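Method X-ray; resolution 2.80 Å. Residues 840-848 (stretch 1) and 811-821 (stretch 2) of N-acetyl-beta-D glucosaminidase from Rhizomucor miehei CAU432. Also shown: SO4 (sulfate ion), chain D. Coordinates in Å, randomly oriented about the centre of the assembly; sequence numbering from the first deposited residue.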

# COMPACT_ATOMS: atom_id res chain seq x y z
N ASP A 840 -37.79 -32.67 -9.82
CA ASP A 840 -38.96 -33.53 -9.65
C ASP A 840 -39.49 -33.52 -8.22
O ASP A 840 -40.68 -33.72 -7.99
CB ASP A 840 -38.64 -34.97 -10.10
CG ASP A 840 -38.53 -35.10 -11.61
OD1 ASP A 840 -39.22 -34.34 -12.33
OD2 ASP A 840 -37.76 -35.96 -12.08
N PHE A 841 -38.59 -33.27 -7.26
CA PHE A 841 -38.97 -33.13 -5.86
C PHE A 841 -39.86 -31.91 -5.64
O PHE A 841 -40.93 -32.01 -5.03
CB PHE A 841 -37.70 -33.00 -5.01
CG PHE A 841 -37.96 -32.87 -3.54
CD1 PHE A 841 -38.20 -31.63 -2.97
CD2 PHE A 841 -37.93 -33.99 -2.73
CE1 PHE A 841 -38.43 -31.51 -1.61
CE2 PHE A 841 -38.15 -33.88 -1.37
CZ PHE A 841 -38.40 -32.63 -0.81
N TYR A 842 -39.41 -30.76 -6.14
CA TYR A 842 -40.15 -29.51 -5.97
C TYR A 842 -41.30 -29.36 -6.98
O TYR A 842 -42.13 -28.47 -6.84
CB TYR A 842 -39.20 -28.31 -6.07
CG TYR A 842 -38.22 -28.21 -4.92
CD1 TYR A 842 -38.62 -27.72 -3.68
CD2 TYR A 842 -36.89 -28.59 -5.07
CE1 TYR A 842 -37.72 -27.62 -2.63
CE2 TYR A 842 -35.98 -28.49 -4.02
CZ TYR A 842 -36.41 -28.00 -2.81
OH TYR A 842 -35.52 -27.90 -1.76
N SER A 843 -41.33 -30.22 -8.00
CA SER A 843 -42.48 -30.31 -8.91
C SER A 843 -43.72 -30.83 -8.18
O SER A 843 -44.84 -30.46 -8.53
CB SER A 843 -42.17 -31.23 -10.10
OG SER A 843 -41.25 -30.63 -10.99
N ARG A 844 -43.50 -31.67 -7.17
CA ARG A 844 -44.58 -32.26 -6.38
C ARG A 844 -45.30 -31.27 -5.45
O ARG A 844 -46.27 -31.65 -4.78
CB ARG A 844 -44.04 -33.43 -5.54
CG ARG A 844 -43.50 -34.59 -6.36
CD ARG A 844 -42.50 -35.41 -5.55
NE ARG A 844 -43.11 -35.98 -4.35
CZ ARG A 844 -42.44 -36.59 -3.37
NH1 ARG A 844 -41.12 -36.73 -3.42
NH2 ARG A 844 -43.10 -37.06 -2.32
N VAL A 845 -44.83 -30.03 -5.38
CA VAL A 845 -45.48 -28.98 -4.61
C VAL A 845 -45.60 -27.67 -5.41
O VAL A 845 -45.61 -26.58 -4.83
CB VAL A 845 -44.76 -28.75 -3.26
CG1 VAL A 845 -44.89 -29.97 -2.36
CG2 VAL A 845 -43.29 -28.41 -3.48
N GLY A 846 -45.70 -27.79 -6.73
CA GLY A 846 -46.05 -26.66 -7.60
C GLY A 846 -44.94 -25.74 -8.07
O GLY A 846 -45.22 -24.68 -8.64
N TYR A 847 -43.67 -26.11 -7.85
CA TYR A 847 -42.54 -25.29 -8.32
C TYR A 847 -42.07 -25.71 -9.71
O TYR A 847 -41.69 -26.86 -9.93
CB TYR A 847 -41.36 -25.36 -7.34
CG TYR A 847 -41.59 -24.64 -6.03
CD1 TYR A 847 -41.56 -23.26 -5.96
CD2 TYR A 847 -41.84 -25.36 -4.87
CE1 TYR A 847 -41.77 -22.60 -4.76
CE2 TYR A 847 -42.05 -24.72 -3.66
CZ TYR A 847 -42.02 -23.34 -3.61
OH TYR A 847 -42.24 -22.72 -2.41
N LYS A 848 -42.10 -24.76 -10.65
CA LYS A 848 -41.48 -24.94 -11.96
C LYS A 848 -40.24 -24.04 -12.03
O LYS A 848 -40.13 -23.08 -11.27
CB LYS A 848 -42.48 -24.64 -13.08
CG LYS A 848 -42.79 -23.17 -13.33
CD LYS A 848 -44.04 -23.06 -14.20
CE LYS A 848 -43.95 -21.92 -15.21
NZ LYS A 848 -44.11 -20.59 -14.57
S SO4 D . -37.17 -37.85 2.92
O1 SO4 D . -37.58 -38.01 4.33
O2 SO4 D . -36.84 -39.18 2.36
O3 SO4 D . -35.97 -36.99 2.82
O4 SO4 D . -38.29 -37.27 2.13
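Stretch 2 811-821: IGIGIVAHANW

Stretch 2 is helical from I811 to W821, its i to i+4 hydrogen bonds running from I815 N to I811 O (2.7 Å) onward, and it offers stretch 1 one side: mainly I813, V816, A817 and N820, spaced three and four apart, with G812 at the start. Both stretches run the same way, F841 lying nearest I813 (CA to CA 7.6 Å) and V845 nearest A817 (CA to CA 6.6 Å).

F841 takes the t rotamer, which carries its ring to the helix although its CA-to-CB bond points sideways. F841 CZ comes 3.7 Å from G812 C, at the ring edge, where no side chain intervenes; F841 CE2 is 3.5 Å from I813 CG1, and F841 CE1 is 4.1 Å from V816 CG2. I813 has an unusual chi2 of 102°, between wells, and packs against both F841 and R844. The R844 guanidinium lays one face over I813 CG2, while R844 NH2 lies 3.4 Å from I813 CG1.

The S843–G846 type I turn brings V845 round to point toward the helix. In m, V845 sets CG2 4.0 Å from V816 CG1 and CG1 4.4 Å from A817 CB. Beyond the turn, Y847, also m, donates its OH to N820 OD1 (2.6 Å). Apolar packing, with a guanidinium laid over I813, runs along the helix, and the Y847 to N820 hydrogen bond holds its later part.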

# COMPACT_ATOMS: atom_id res chain seq x y z
N ILE A 811 -40.63 -36.80 5.27
CA ILE A 811 -40.52 -35.57 6.06
C ILE A 811 -40.10 -34.38 5.19
O ILE A 811 -40.73 -33.32 5.25
CB ILE A 811 -39.50 -35.72 7.21
CG1 ILE A 811 -40.04 -36.70 8.25
CG2 ILE A 811 -39.21 -34.36 7.85
CD1 ILE A 811 -39.06 -37.06 9.35
N GLY A 812 -39.05 -34.56 4.40
CA GLY A 812 -38.54 -33.50 3.54
C GLY A 812 -39.63 -32.85 2.71
O GLY A 812 -39.69 -31.63 2.61
N ILE A 813 -40.50 -33.67 2.13
CA ILE A 813 -41.58 -33.15 1.28
C ILE A 813 -42.65 -32.52 2.18
O ILE A 813 -43.30 -31.55 1.79
CB ILE A 813 -42.22 -34.24 0.38
CG1 ILE A 813 -41.16 -35.20 -0.19
CG2 ILE A 813 -43.00 -33.58 -0.76
CD1 ILE A 813 -41.07 -36.54 0.51
N GLY A 814 -42.81 -33.10 3.37
CA GLY A 814 -43.70 -32.56 4.38
C GLY A 814 -43.33 -31.16 4.81
O GLY A 814 -44.13 -30.23 4.69
N ILE A 815 -42.10 -31.01 5.30
CA ILE A 815 -41.61 -29.72 5.79
C ILE A 815 -41.60 -28.65 4.70
O ILE A 815 -41.85 -27.48 4.99
CB ILE A 815 -40.22 -29.83 6.44
CG1 ILE A 815 -39.91 -28.58 7.24
CG2 ILE A 815 -39.15 -30.09 5.39
CD1 ILE A 815 -38.69 -28.72 8.12
N VAL A 816 -41.33 -29.04 3.46
CA VAL A 816 -41.42 -28.10 2.34
C VAL A 816 -42.87 -27.71 2.11
O VAL A 816 -43.18 -26.55 1.90
CB VAL A 816 -40.78 -28.67 1.05
CG1 VAL A 816 -41.18 -27.87 -0.17
CG2 VAL A 816 -39.27 -28.69 1.18
N ALA A 817 -43.77 -28.70 2.14
CA ALA A 817 -45.19 -28.45 1.92
C ALA A 817 -45.74 -27.55 3.02
O ALA A 817 -46.56 -26.67 2.77
CB ALA A 817 -45.96 -29.76 1.86
N HIS A 818 -45.26 -27.77 4.24
CA HIS A 818 -45.61 -26.93 5.36
C HIS A 818 -45.10 -25.51 5.15
O HIS A 818 -45.82 -24.54 5.38
CB HIS A 818 -45.03 -27.49 6.65
CG HIS A 818 -45.60 -26.87 7.88
ND1 HIS A 818 -44.91 -25.94 8.64
CD2 HIS A 818 -46.81 -27.02 8.48
CE1 HIS A 818 -45.66 -25.56 9.65
NE2 HIS A 818 -46.82 -26.20 9.58
N ALA A 819 -43.85 -25.39 4.69
CA ALA A 819 -43.27 -24.09 4.36
C ALA A 819 -44.11 -23.32 3.34
O ALA A 819 -44.27 -22.10 3.45
CB ALA A 819 -41.85 -24.26 3.83
N ASN A 820 -44.66 -24.03 2.36
CA ASN A 820 -45.59 -23.42 1.41
C ASN A 820 -46.86 -22.91 2.08
O ASN A 820 -47.36 -21.83 1.74
CB ASN A 820 -45.94 -24.39 0.28
CG ASN A 820 -44.92 -24.37 -0.84
OD1 ASN A 820 -43.79 -23.91 -0.67
ND2 ASN A 820 -45.31 -24.87 -2.01
N TRP A 821 -47.39 -23.69 3.03
CA TRP A 821 -48.59 -23.31 3.77
C TRP A 821 -48.33 -22.02 4.54
O TRP A 821 -49.08 -21.05 4.41
CB TRP A 821 -49.01 -24.43 4.73
CG TRP A 821 -50.20 -24.11 5.61
CD1 TRP A 821 -50.22 -24.05 6.98
CD2 TRP A 821 -51.53 -23.79 5.18
NE1 TRP A 821 -51.47 -23.72 7.42
CE2 TRP A 821 -52.30 -23.55 6.34
CE3 TRP A 821 -52.15 -23.67 3.92
CZ2 TRP A 821 -53.66 -23.21 6.29
CZ3 TRP A 821 -53.51 -23.33 3.87
CH2 TRP A 821 -54.24 -23.11 5.04